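Local coordinates for leukotriene A-4 hydrolase (Saccharomyces cerevisiae, PDB 2XQ0), which cleaves di- and tripeptides from their amino ends as a zinc-dependent M1-family aminopeptidase, and also hydrolyses epoxides weakly, at residues A[134-138]-A[228-232]; A[234-240]-A[288-294]; A[20-24]-A[66-70]; A[72-76]-A[121-125]; A[604-608]-A[628-632]. All blocks are in the same frame, centred on the assembly; numbering follows the deposited sequence.

Contact 1 (A[134-138]-A[228-232])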
# COMPACT_ATOMS: atom_id res chain seq x y z
N GLN A 134 -12.39 -19.75 10.79
CA GLN A 134 -11.34 -19.27 9.90
C GLN A 134 -10.22 -18.51 10.60
O GLN A 134 -9.10 -18.42 10.09
CB GLN A 134 -11.93 -18.38 8.81
CG GLN A 134 -12.70 -19.11 7.74
CD GLN A 134 -13.43 -18.14 6.83
OE1 GLN A 134 -13.18 -18.09 5.62
NE2 GLN A 134 -14.32 -17.35 7.40
N THR A 135 -10.53 -17.94 11.77
CA THR A 135 -9.56 -17.13 12.51
C THR A 135 -8.80 -17.99 13.50
O THR A 135 -9.36 -18.92 14.08
CB THR A 135 -10.25 -15.98 13.28
OG1 THR A 135 -11.09 -16.53 14.31
CG2 THR A 135 -11.07 -15.10 12.33
N LYS A 136 -7.53 -17.67 13.69
CA LYS A 136 -6.70 -18.40 14.64
C LYS A 136 -7.34 -18.40 16.02
O LYS A 136 -7.28 -19.39 16.74
CB LYS A 136 -5.31 -17.76 14.73
CG LYS A 136 -4.59 -17.60 13.40
CD LYS A 136 -4.17 -18.94 12.83
CE LYS A 136 -3.12 -18.77 11.74
NZ LYS A 136 -1.88 -18.13 12.27
N GLY A 137 -7.97 -17.28 16.37
CA GLY A 137 -8.47 -17.06 17.71
C GLY A 137 -9.90 -17.48 18.00
O GLY A 137 -10.37 -17.32 19.12
N GLY A 138 -10.60 -18.02 17.01
CA GLY A 138 -11.89 -18.65 17.26
C GLY A 138 -13.16 -17.82 17.13
O GLY A 138 -14.26 -18.34 17.31
N GLU A 228 -5.24 -9.94 17.50
CA GLU A 228 -5.84 -11.07 18.21
C GLU A 228 -5.00 -11.40 19.44
O GLU A 228 -3.76 -11.38 19.39
CB GLU A 228 -5.97 -12.27 17.27
CG GLU A 228 -6.93 -12.05 16.09
CD GLU A 228 -6.81 -13.12 15.01
OE1 GLU A 228 -5.97 -12.95 14.09
OE2 GLU A 228 -7.56 -14.12 15.07
N PRO A 229 -5.68 -11.70 20.57
CA PRO A 229 -4.96 -11.96 21.82
C PRO A 229 -3.74 -12.89 21.66
O PRO A 229 -2.69 -12.62 22.26
CB PRO A 229 -6.03 -12.60 22.71
CG PRO A 229 -7.33 -11.98 22.20
CD PRO A 229 -7.14 -11.83 20.71
N PHE A 230 -3.86 -13.95 20.86
CA PHE A 230 -2.79 -14.95 20.80
C PHE A 230 -1.48 -14.36 20.30
O PHE A 230 -0.39 -14.86 20.62
CB PHE A 230 -3.20 -16.16 19.95
CG PHE A 230 -3.07 -15.94 18.47
CD1 PHE A 230 -1.88 -16.25 17.82
CD2 PHE A 230 -4.13 -15.43 17.74
CE1 PHE A 230 -1.76 -16.05 16.45
CE2 PHE A 230 -4.01 -15.23 16.37
CZ PHE A 230 -2.82 -15.53 15.72
N ARG A 231 -1.58 -13.27 19.55
CA ARG A 231 -0.43 -12.67 18.90
C ARG A 231 -0.04 -11.34 19.54
O ARG A 231 0.96 -10.71 19.17
CB ARG A 231 -0.76 -12.44 17.42
CG ARG A 231 0.32 -11.76 16.61
CD ARG A 231 0.33 -12.29 15.19
NE ARG A 231 -0.99 -12.20 14.58
CZ ARG A 231 -1.42 -13.02 13.63
NH1 ARG A 231 -0.63 -14.01 13.20
NH2 ARG A 231 -2.62 -12.86 13.11
N LEU A 232 -0.83 -10.90 20.52
CA LEU A 232 -0.69 -9.56 21.10
C LEU A 232 0.70 -9.24 21.63
O LEU A 232 1.30 -8.23 21.26
CB LEU A 232 -1.75 -9.33 22.18
CG LEU A 232 -1.67 -7.96 22.85
CD1 LEU A 232 -2.12 -6.85 21.89
CD2 LEU A 232 -2.52 -7.94 24.12
O HOH W 1 -10.18 -14.70 16.50
O HOH W 2 -5.96 -15.19 11.98

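Contact 2 (A[234-240]-A[288-294]). Unlike the reference sequence in segment 288-294: Leu-289 (reference Ile).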
# COMPACT_ATOMS: atom_id res chain seq x y z
N ASP A 234 3.56 -10.77 21.02
CA ASP A 234 4.57 -10.80 19.97
C ASP A 234 4.58 -9.47 19.21
O ASP A 234 5.64 -8.95 18.84
CB ASP A 234 4.31 -11.94 18.98
CG ASP A 234 4.61 -13.32 19.57
OD1 ASP A 234 5.42 -13.40 20.51
OD2 ASP A 234 4.04 -14.32 19.08
N CYS A 235 3.39 -8.94 18.94
CA CYS A 235 3.27 -7.69 18.19
C CYS A 235 3.83 -6.55 19.01
O CYS A 235 4.55 -5.70 18.49
CB CYS A 235 1.80 -7.42 17.87
SG CYS A 235 1.14 -8.53 16.63
N GLN A 236 3.52 -6.53 20.30
CA GLN A 236 4.01 -5.47 21.17
C GLN A 236 5.53 -5.43 21.18
O GLN A 236 6.14 -4.35 21.09
CB GLN A 236 3.45 -5.64 22.59
CG GLN A 236 3.79 -4.48 23.52
CD GLN A 236 3.34 -4.74 24.95
OE1 GLN A 236 3.17 -5.88 25.36
NE2 GLN A 236 3.15 -3.67 25.70
N TRP A 237 6.15 -6.60 21.26
CA TRP A 237 7.60 -6.64 21.31
C TRP A 237 8.17 -6.14 19.99
O TRP A 237 9.19 -5.46 19.97
CB TRP A 237 8.10 -8.06 21.61
CG TRP A 237 9.60 -8.12 21.72
CD1 TRP A 237 10.35 -7.94 22.85
CD2 TRP A 237 10.53 -8.37 20.65
NE1 TRP A 237 11.69 -8.06 22.55
CE2 TRP A 237 11.83 -8.33 21.21
CE3 TRP A 237 10.39 -8.63 19.29
CZ2 TRP A 237 12.98 -8.53 20.45
CZ3 TRP A 237 11.54 -8.83 18.53
CH2 TRP A 237 12.81 -8.78 19.11
N GLU A 238 7.51 -6.46 18.89
CA GLU A 238 8.08 -6.16 17.58
C GLU A 238 8.12 -4.65 17.32
O GLU A 238 9.01 -4.16 16.63
CB GLU A 238 7.32 -6.87 16.46
CG GLU A 238 8.09 -7.01 15.14
CD GLU A 238 8.91 -8.32 15.07
OE1 GLU A 238 8.72 -9.19 15.94
OE2 GLU A 238 9.73 -8.48 14.14
N PHE A 239 7.19 -3.91 17.92
CA PHE A 239 7.00 -2.50 17.59
C PHE A 239 7.44 -1.55 18.69
O PHE A 239 7.70 -0.37 18.44
CB PHE A 239 5.52 -2.22 17.31
CG PHE A 239 4.98 -2.91 16.09
CD1 PHE A 239 5.72 -2.94 14.92
CD2 PHE A 239 3.73 -3.49 16.10
CE1 PHE A 239 5.22 -3.57 13.79
CE2 PHE A 239 3.23 -4.11 14.98
CZ PHE A 239 3.98 -4.16 13.82
N GLU A 240 7.49 -2.05 19.92
CA GLU A 240 7.57 -1.15 21.09
C GLU A 240 8.93 -0.48 21.23
O GLU A 240 9.06 0.48 21.99
CB GLU A 240 7.28 -1.89 22.40
CG GLU A 240 8.38 -2.86 22.78
CD GLU A 240 8.04 -3.74 24.00
OE1 GLU A 240 7.04 -3.47 24.72
OE2 GLU A 240 8.77 -4.71 24.23
N LEU A 288 4.56 -9.05 9.17
CA LEU A 288 5.56 -8.08 9.61
C LEU A 288 6.26 -8.62 10.85
O LEU A 288 7.38 -8.21 11.16
CB LEU A 288 4.94 -6.72 9.94
CG LEU A 288 4.47 -5.82 8.79
CD1 LEU A 288 4.38 -4.37 9.27
CD2 LEU A 288 5.44 -5.94 7.63
N LEU A 289 5.61 -9.53 11.56
CA LEU A 289 6.19 -10.08 12.77
C LEU A 289 7.20 -11.18 12.45
O LEU A 289 6.83 -12.27 12.01
CB LEU A 289 5.12 -10.63 13.71
CG LEU A 289 4.62 -9.58 14.69
CD1 LEU A 289 3.89 -8.46 13.96
CD2 LEU A 289 3.74 -10.24 15.73
N ALA A 290 8.47 -10.88 12.71
CA ALA A 290 9.55 -11.80 12.42
C ALA A 290 10.28 -12.22 13.70
O ALA A 290 11.16 -13.08 13.67
CB ALA A 290 10.52 -11.16 11.44
N HIS A 291 9.90 -11.62 14.82
CA HIS A 291 10.48 -11.94 16.12
C HIS A 291 11.89 -11.38 16.33
O HIS A 291 12.51 -11.63 17.36
CB HIS A 291 10.45 -13.45 16.41
CG HIS A 291 9.07 -14.02 16.44
ND1 HIS A 291 8.48 -14.60 15.34
CD2 HIS A 291 8.15 -14.08 17.43
CE1 HIS A 291 7.26 -15.00 15.65
NE2 HIS A 291 7.03 -14.69 16.92
N ASP A 292 12.39 -10.61 15.36
CA ASP A 292 13.70 -9.98 15.51
C ASP A 292 13.67 -8.49 15.15
O ASP A 292 14.67 -7.78 15.34
CB ASP A 292 14.73 -10.69 14.64
CG ASP A 292 14.38 -10.65 13.17
OD1 ASP A 292 13.39 -9.98 12.82
OD2 ASP A 292 15.10 -11.29 12.37
N ARG A 293 12.54 -8.03 14.64
CA ARG A 293 12.35 -6.63 14.23
C ARG A 293 12.95 -6.26 12.88
O ARG A 293 13.33 -5.11 12.67
CB ARG A 293 12.84 -5.68 15.32
CG ARG A 293 12.04 -5.78 16.59
CD ARG A 293 12.72 -5.10 17.75
NE ARG A 293 11.90 -5.19 18.95
CZ ARG A 293 12.33 -4.92 20.18
NH1 ARG A 293 13.60 -4.57 20.37
NH2 ARG A 293 11.51 -5.02 21.21
N SER A 294 12.98 -7.22 11.95
CA SER A 294 13.57 -7.01 10.62
C SER A 294 12.71 -6.22 9.64
O SER A 294 13.25 -5.52 8.78
CB SER A 294 13.88 -8.36 9.97
OG SER A 294 14.62 -9.19 10.84
O HOH W 3 9.97 -7.17 11.94
O HOH W 4 11.72 -4.44 24.04

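Contact 3 (A[20-24]-A[66-70])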
# COMPACT_ATOMS: atom_id res chain seq x y z
N SER A 20 -12.53 9.28 -12.25
CA SER A 20 -12.90 7.98 -11.68
C SER A 20 -14.11 8.06 -10.76
O SER A 20 -14.46 7.06 -10.13
CB SER A 20 -11.73 7.38 -10.88
OG SER A 20 -10.62 7.11 -11.73
N THR A 21 -14.73 9.23 -10.64
CA THR A 21 -15.95 9.35 -9.83
C THR A 21 -17.15 9.68 -10.71
O THR A 21 -17.02 10.37 -11.72
CB THR A 21 -15.83 10.40 -8.71
OG1 THR A 21 -17.05 10.47 -7.98
CG2 THR A 21 -15.55 11.76 -9.28
N LEU A 22 -18.31 9.17 -10.33
CA LEU A 22 -19.55 9.48 -11.02
C LEU A 22 -20.28 10.61 -10.29
O LEU A 22 -21.37 11.02 -10.68
CB LEU A 22 -20.44 8.23 -11.08
CG LEU A 22 -19.83 7.05 -11.82
CD1 LEU A 22 -20.78 5.85 -11.82
CD2 LEU A 22 -19.48 7.45 -13.24
N SER A 23 -19.68 11.08 -9.20
CA SER A 23 -20.32 12.08 -8.35
C SER A 23 -20.17 13.48 -8.94
O SER A 23 -19.31 13.71 -9.79
CB SER A 23 -19.75 12.04 -6.94
OG SER A 23 -18.47 12.63 -6.90
N ASN A 24 -21.01 14.42 -8.51
CA ASN A 24 -20.80 15.79 -8.98
C ASN A 24 -20.18 16.63 -7.88
O ASN A 24 -20.74 17.61 -7.40
CB ASN A 24 -22.06 16.43 -9.59
CG ASN A 24 -23.28 16.39 -8.67
OD1 ASN A 24 -23.27 15.81 -7.58
ND2 ASN A 24 -24.35 17.02 -9.12
N GLU A 66 -29.39 18.34 -8.96
CA GLU A 66 -29.33 16.99 -8.41
C GLU A 66 -28.02 16.75 -7.68
O GLU A 66 -27.00 17.35 -8.00
CB GLU A 66 -29.46 15.96 -9.53
CG GLU A 66 -30.86 15.81 -10.09
CD GLU A 66 -30.89 14.91 -11.32
OE1 GLU A 66 -31.99 14.45 -11.70
OE2 GLU A 66 -29.80 14.66 -11.89
N LEU A 67 -28.08 15.86 -6.69
CA LEU A 67 -26.89 15.30 -6.06
C LEU A 67 -26.60 14.02 -6.82
O LEU A 67 -27.52 13.25 -7.08
CB LEU A 67 -27.20 14.88 -4.62
CG LEU A 67 -26.80 15.67 -3.38
CD1 LEU A 67 -25.30 15.95 -3.36
CD2 LEU A 67 -27.60 16.95 -3.28
N HIS A 68 -25.34 13.80 -7.16
CA HIS A 68 -24.92 12.55 -7.77
C HIS A 68 -23.85 11.96 -6.85
O HIS A 68 -22.81 12.59 -6.62
CB HIS A 68 -24.28 12.78 -9.13
CG HIS A 68 -25.22 13.26 -10.19
ND1 HIS A 68 -24.80 13.67 -11.43
CD2 HIS A 68 -26.57 13.41 -10.18
CE1 HIS A 68 -25.84 14.04 -12.15
NE2 HIS A 68 -26.93 13.90 -11.42
N LEU A 69 -24.10 10.77 -6.32
CA LEU A 69 -23.09 10.11 -5.48
C LEU A 69 -22.65 8.78 -6.10
O LEU A 69 -23.35 8.20 -6.94
CB LEU A 69 -23.59 9.90 -4.04
CG LEU A 69 -23.98 11.09 -3.14
CD1 LEU A 69 -24.24 10.65 -1.70
CD2 LEU A 69 -22.94 12.16 -3.13
N ASP A 70 -21.47 8.31 -5.67
CA ASP A 70 -20.89 7.05 -6.11
C ASP A 70 -21.49 5.96 -5.24
O ASP A 70 -21.65 6.16 -4.05
CB ASP A 70 -19.38 7.06 -5.83
CG ASP A 70 -18.58 7.93 -6.80
OD1 ASP A 70 -18.62 7.62 -8.01
OD2 ASP A 70 -17.87 8.86 -6.35

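Contact 4 (A[72-76]-A[121-125])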
# COMPACT_ATOMS: atom_id res chain seq x y z
N SER A 72 -21.40 1.32 -5.26
CA SER A 72 -21.10 0.07 -5.95
C SER A 72 -21.64 -1.11 -5.15
O SER A 72 -21.19 -1.38 -4.03
CB SER A 72 -19.59 -0.10 -6.14
OG SER A 72 -19.35 -1.37 -6.73
N TYR A 73 -22.63 -1.79 -5.71
CA TYR A 73 -23.28 -2.91 -5.05
C TYR A 73 -23.79 -2.55 -3.66
O TYR A 73 -23.67 -3.36 -2.73
CB TYR A 73 -22.33 -4.09 -4.94
CG TYR A 73 -21.69 -4.53 -6.24
CD1 TYR A 73 -22.45 -5.00 -7.30
CD2 TYR A 73 -20.31 -4.49 -6.39
CE1 TYR A 73 -21.86 -5.41 -8.48
CE2 TYR A 73 -19.71 -4.90 -7.55
CZ TYR A 73 -20.48 -5.36 -8.59
OH TYR A 73 -19.86 -5.76 -9.74
N LEU A 74 -24.33 -1.36 -3.50
CA LEU A 74 -25.03 -1.04 -2.25
C LEU A 74 -26.53 -1.21 -2.43
O LEU A 74 -27.06 -1.09 -3.54
CB LEU A 74 -24.74 0.39 -1.78
CG LEU A 74 -23.34 0.75 -1.33
CD1 LEU A 74 -23.24 2.25 -1.06
CD2 LEU A 74 -22.97 -0.05 -0.11
N ASP A 75 -27.21 -1.51 -1.33
CA ASP A 75 -28.66 -1.49 -1.27
C ASP A 75 -29.05 -0.14 -0.63
O ASP A 75 -29.02 -0.01 0.58
CB ASP A 75 -29.14 -2.68 -0.43
CG ASP A 75 -30.64 -2.73 -0.27
OD1 ASP A 75 -31.36 -1.91 -0.89
OD2 ASP A 75 -31.11 -3.61 0.49
N VAL A 76 -29.38 0.85 -1.45
CA VAL A 76 -29.83 2.14 -0.93
C VAL A 76 -31.33 2.09 -0.63
O VAL A 76 -32.14 1.80 -1.51
CB VAL A 76 -29.53 3.30 -1.90
CG1 VAL A 76 -30.03 4.63 -1.34
CG2 VAL A 76 -28.03 3.39 -2.19
N THR A 121 -23.96 -5.28 0.44
CA THR A 121 -24.52 -6.51 -0.12
C THR A 121 -23.46 -7.60 -0.21
O THR A 121 -22.28 -7.38 0.11
CB THR A 121 -25.17 -6.29 -1.52
OG1 THR A 121 -24.14 -6.11 -2.51
CG2 THR A 121 -26.11 -5.09 -1.52
N ASP A 122 -23.89 -8.79 -0.61
CA ASP A 122 -22.98 -9.91 -0.80
C ASP A 122 -21.90 -9.59 -1.84
O ASP A 122 -20.83 -10.18 -1.82
CB ASP A 122 -23.75 -11.17 -1.24
CG ASP A 122 -24.77 -11.62 -0.21
OD1 ASP A 122 -24.78 -11.07 0.91
OD2 ASP A 122 -25.57 -12.53 -0.52
N LYS A 123 -22.18 -8.67 -2.76
CA LYS A 123 -21.20 -8.29 -3.79
C LYS A 123 -20.22 -7.18 -3.36
O LYS A 123 -19.35 -6.76 -4.14
CB LYS A 123 -21.91 -7.89 -5.09
CG LYS A 123 -22.58 -9.04 -5.82
CD LYS A 123 -22.53 -8.82 -7.33
CE LYS A 123 -23.33 -9.87 -8.10
NZ LYS A 123 -24.80 -9.63 -8.01
N CYS A 124 -20.36 -6.72 -2.12
CA CYS A 124 -19.48 -5.70 -1.55
C CYS A 124 -18.01 -6.00 -1.86
O CYS A 124 -17.56 -7.11 -1.66
CB CYS A 124 -19.63 -5.68 -0.03
SG CYS A 124 -18.66 -4.37 0.78
N THR A 125 -17.29 -5.01 -2.37
CA THR A 125 -15.87 -5.19 -2.68
C THR A 125 -14.97 -4.55 -1.62
O THR A 125 -13.74 -4.58 -1.73
CB THR A 125 -15.50 -4.59 -4.06
OG1 THR A 125 -15.75 -3.17 -4.05
CG2 THR A 125 -16.33 -5.25 -5.17
O HOH W 5 -16.74 -2.13 -6.28
O HOH W 6 -21.77 -3.35 -0.62

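Contact 5 (A[604-608]-A[628-632]). Unlike the reference sequence in segment 628-632: Lys-631 (reference Gly).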
# COMPACT_ATOMS: atom_id res chain seq x y z
N ARG A 604 1.92 -28.48 -11.27
CA ARG A 604 0.61 -27.88 -11.45
C ARG A 604 -0.47 -28.69 -10.74
O ARG A 604 -1.36 -28.13 -10.10
CB ARG A 604 0.28 -27.68 -12.92
CG ARG A 604 -1.15 -27.20 -13.16
CD ARG A 604 -1.33 -26.64 -14.55
NE ARG A 604 -2.71 -26.28 -14.81
CZ ARG A 604 -3.26 -25.12 -14.46
NH1 ARG A 604 -4.54 -24.88 -14.73
NH2 ARG A 604 -2.53 -24.21 -13.82
N ARG A 605 -0.36 -30.02 -10.83
CA ARG A 605 -1.28 -30.94 -10.16
C ARG A 605 -1.33 -30.66 -8.66
O ARG A 605 -2.30 -31.02 -7.97
CB ARG A 605 -0.84 -32.39 -10.40
CG ARG A 605 -1.74 -33.43 -9.78
CD ARG A 605 -3.16 -33.30 -10.30
NE ARG A 605 -4.07 -34.28 -9.72
CZ ARG A 605 -4.80 -34.08 -8.63
NH1 ARG A 605 -4.72 -32.92 -7.99
NH2 ARG A 605 -5.60 -35.04 -8.18
N LEU A 606 -0.29 -30.01 -8.16
CA LEU A 606 -0.19 -29.66 -6.75
C LEU A 606 -0.59 -28.21 -6.51
O LEU A 606 -1.11 -27.87 -5.45
CB LEU A 606 1.24 -29.89 -6.25
CG LEU A 606 1.61 -29.35 -4.86
CD1 LEU A 606 0.63 -29.83 -3.79
CD2 LEU A 606 3.06 -29.71 -4.51
N ALA A 607 -0.34 -27.35 -7.50
CA ALA A 607 -0.65 -25.93 -7.36
C ALA A 607 -2.16 -25.69 -7.37
O ALA A 607 -2.68 -24.94 -6.54
CB ALA A 607 0.03 -25.12 -8.46
N LEU A 608 -2.85 -26.35 -8.29
CA LEU A 608 -4.30 -26.25 -8.38
C LEU A 608 -4.99 -27.01 -7.24
O LEU A 608 -6.08 -26.64 -6.80
CB LEU A 608 -4.80 -26.77 -9.72
CG LEU A 608 -4.81 -25.77 -10.88
CD1 LEU A 608 -5.17 -26.50 -12.16
CD2 LEU A 608 -5.79 -24.64 -10.59
N GLN A 628 -6.85 -16.30 -11.83
CA GLN A 628 -6.48 -16.12 -13.23
C GLN A 628 -5.00 -16.37 -13.48
O GLN A 628 -4.60 -16.69 -14.60
CB GLN A 628 -6.87 -14.73 -13.72
CG GLN A 628 -5.93 -13.64 -13.27
CD GLN A 628 -6.59 -12.28 -13.34
OE1 GLN A 628 -7.81 -12.18 -13.42
NE2 GLN A 628 -5.78 -11.23 -13.30
N ASP A 629 -4.17 -16.20 -12.45
CA ASP A 629 -2.78 -16.59 -12.54
C ASP A 629 -2.70 -18.07 -12.86
O ASP A 629 -1.86 -18.50 -13.65
CB ASP A 629 -2.03 -16.29 -11.24
CG ASP A 629 -1.58 -14.85 -11.13
OD1 ASP A 629 -1.83 -14.07 -12.07
OD2 ASP A 629 -0.98 -14.49 -10.09
N LEU A 630 -3.58 -18.85 -12.24
CA LEU A 630 -3.62 -20.30 -12.46
C LEU A 630 -4.54 -20.68 -13.62
O LEU A 630 -5.12 -21.76 -13.63
CB LEU A 630 -4.07 -21.02 -11.18
CG LEU A 630 -3.07 -21.13 -10.02
CD1 LEU A 630 -3.77 -21.54 -8.74
CD2 LEU A 630 -1.95 -22.12 -10.36
N LYS A 631 -4.64 -19.79 -14.61
CA LYS A 631 -5.49 -20.02 -15.78
C LYS A 631 -6.92 -20.43 -15.42
O LYS A 631 -7.31 -21.58 -15.60
CB LYS A 631 -4.87 -21.06 -16.72
CG LYS A 631 -3.82 -20.49 -17.68
CD LYS A 631 -3.31 -21.56 -18.63
CE LYS A 631 -2.66 -22.71 -17.87
NZ LYS A 631 -2.17 -23.78 -18.78
N LEU A 632 -7.70 -19.47 -14.91
CA LEU A 632 -9.10 -19.71 -14.57
C LEU A 632 -9.95 -18.48 -14.87
O LEU A 632 -9.46 -17.35 -14.86
CB LEU A 632 -9.25 -20.11 -13.10
CG LEU A 632 -8.59 -21.42 -12.67
CD1 LEU A 632 -8.60 -21.56 -11.15
CD2 LEU A 632 -9.28 -22.61 -13.32

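Contact 1 (A[134-138]-A[228-232])
Lys-136 meets Phe-230 through its aliphatic part: CB of the lysine lies 3.3 Å from CE2 of the ring, and CG follows beside CZ, the chain crossing the ring at a slant. CG stands beside the backbone N (chi1 -54°), which sets it against the ring. A long, flexible residue suits this exposed place: its methylenes pack against the ring, and a bend at chi2 directs NZ toward Arg-231 and a weak, long ion pair with Asp-269.

Polar contacts gather on Glu-228, just ahead of helix 229-239. Its chain, extended beyond CG, carries OE2 to the amide of Gly-137 within a type I beta turn, Thr-135 to Gly-138, in the loop joining strands 127-130 and 141-144 of the N-terminal domain. Gly-138 has a positive phi (93°), which residues with a side chain adopt poorly. The direct bond, Gly-137 N to Glu-228 OE2 at 3.4 Å, is weak, and a water supplements it by donating to both OE2 and Thr-135 OG1, which also bonds Lys-139 O. A second water donates to Glu-228 OE1.

Among charges, Arg-231 NH2 forms a salt bridge with Glu-228 OE1 at 3.5 Å. Arg-231 NH1 also forms one with Asp-269, which probably eases the closeness of Lys-136 NZ.

Contact 2 (A[234-240]-A[288-294])
The indole of Trp-237 carries the guanidinium of Arg-293 flat on one face, centres 3.7 Å apart and planes 18° from parallel, a stacked cation-pi pair. At the indole's edge, near its plane, sits the backbone of Asp-292. At the edge of the guanidinium lies a water that accepts from NH2 and donates to Glu-240 OE2.

The same arginine grips a backbone oxygen side-on. Its NH2 reaches Trp-237 O at 2.7 Å and its NE reaches that oxygen at 2.9 Å, the oxygen lying nearly in the guanidinium plane. An extended chain from CG to NE lets one residue make both the stack and the paired bonds to the helix.

Glu-238 works in the reverse direction, from helix 229-239 into the loop. A bend at chi2 (90°) turns its carboxylate toward a row of amides. His-291 N meets OE1 on the syn side at 2.9 Å, while Ala-290 N (3.1 Å) and Arg-293 N (2.9 Å) approach OE2 from opposite faces of the carboxylate plane. A water links OE2 to Leu-288 O.

In the apolar part of the contact, Leu-289 packs CD2 against Cys-235 SG and CD1 near the ring of Phe-239. Leu-288 packs on Val-298 and Ile-299 of helix 297-311, which bears the zinc-binding His-301 and His-305.

Three loop amides converging on a buried carboxylate would probably stabilise its negative charge, and with Arg-293 reaching back to the helix they should fix the course of the loop leading into the zinc-binding helix.

Contact 3 (A[20-24]-A[66-70])
Asn-24 and His-68 exchange hydrogen bonds through backbone and side chain. Asn-24 N donates to His-68 O at 3.2 Å, and His-68 N donates to Asn-24 OD1 at 2.9 Å, coming from above the amide's carbonyl plane. The other end of the amide, ND2, gives a straighter bond to Glu-66 O (2.9 Å). With CG between backbone N and carbonyl carbon (chi1 55°), the Asn-24 amide turns along the strand and stands in for backbone donor and acceptor, a role that asparagine's paired N-H and C=O suit well.

Segment 20-24 thus runs antiparallel along strand 66-69, an outermost strand of the large mixed sheet of the N-terminal domain, on the side away from strand 101-104. Leu-67 and Leu-69 turn away from it into the domain, toward strands 45-56 and 111-120.

A second polar group forms around Asp-70. Its OD1 accepts from Leu-22 N on the syn side at 2.8 Å, nearly straight at 170°. Thr-21 OG1 also donates to OD2, though the modelled distance is too short to be trusted in detail, and Asp-159 N donates to OD2 as well. Thr-21 OG1 in turn accepts from Ser-23 N at 3.0 Å, an ST turn, and from Ser-23 OG; a hydroxyl suits the place because it can accept from Ser-23 while its own proton is directed to Asp-70.

Flat groups meet beside the strand. The ND2 end of the Asn-24 amide lies over one face of the His-68 ring, toward its rim, the planes 14° apart, while His-68 NE2 donates in its ring plane to Glu-66 OE2 at 3.0 Å.

Contact 4 (A[72-76]-A[121-125])
With CG beside its own backbone N (chi1 -53°), the ring of Tyr-73 turns one face to Lys-123, and Thr-121 holds OG1 between its backbone N and carbonyl carbon (chi1 73°), within reach of Tyr-73 O. That hydroxyl donates to Tyr-73 O at 2.8 Å and accepts from Lys-123 N at 3.2 Å, an ST turn. Threonine suits the place twice over, because its methyl CG2 packs beside Asp-75 while OG1 makes the polar link. A water doubles the link by donating to Tyr-73 O and accepting from Thr-121 N.

On the ring itself, Lys-123 CB makes a CH-pi contact 3.8 Å from the centroid. CD comes to 3.7 Å from CE1, and CB and CD lie along part of one face of the ring. Lys-123 O comes to 3.3 Å from CD2, and Arg-93 adds a cation-pi contact with the same ring. Farther along, a water joins Ser-72 OG to Thr-125 OG1, the latter also bonded to His-150.

The type I beta turn from Thr-121 to Cys-124 lies where strand 111-120 ends and its antiparallel neighbour 74-81 begins, at one end of these inner strands of the N-terminal domain's large sheet, on the surface.

Contact 5 (A[604-608]-A[628-632])
Two helices of the C-terminal helical domain meet here where the chain ends: helix 604-614 presents its first turn to the last residues after helix 620-629. Leu-630, the first residue to leave helical geometry, points its side chain at the other helix. Its CD2 touches Ala-607 CB at 4.1 Å, and its CB meets Leu-608 CD2 at the same distance, the two leucine side chains lying alongside one another and pointing opposite ways. The small methyl of Ala-607 lets the larger leucine come close to the helix. Leu-632, the final residue, adds a further apolar contact, its CD1 at 4.2 Å from Leu-608 CD2.

Beside this apolar patch stretches Arg-604. CG lies opposite the backbone N (chi1 173°) and the chain stays extended to NE, which carries the guanidinium across to the end of the other helix. There NH1 gives a weak hydrogen bond to Leu-630 O (3.4 Å, 159°), a carbonyl in the plane of the guanidinium. Leu-608 CD1 lies on one face, toward its rim, and CE of Lys-631, which replaces the reference glycine, is on the other; the long arginine suits a place where its edge must reach a carbonyl.

Helix 589-600 backs the pair: Ala-607 and Leu-630 both rest on Asn-600, and Leu-630 also touches Tyr-596. Leu-606, turned another way, packs on Leu-599 and on helix 576-582.

Overall arrangement
Contacts 3, 4, 1, 2 and 5 follow one another along the chain, each closing before the next opens. Contacts 3 and 4, with centres 17 Å apart, adjoin in sequence and reach the same large sheet of the N-terminal domain. Contacts 1 and 2 share helix 229-239: their centres are 16 Å apart, and Arg-231 CG packs on Leu-289 CD2 at 3.8 Å. Through that helix contact 1 ties an N-terminal-domain loop to the peptidase domain, whose zinc site lies nearer contact 2. Contact 5 stands apart in the C-terminal helices, its centre about 30 Å from that of contact 1. Together they sample all three domains, with the catalytic one between the others in sequence.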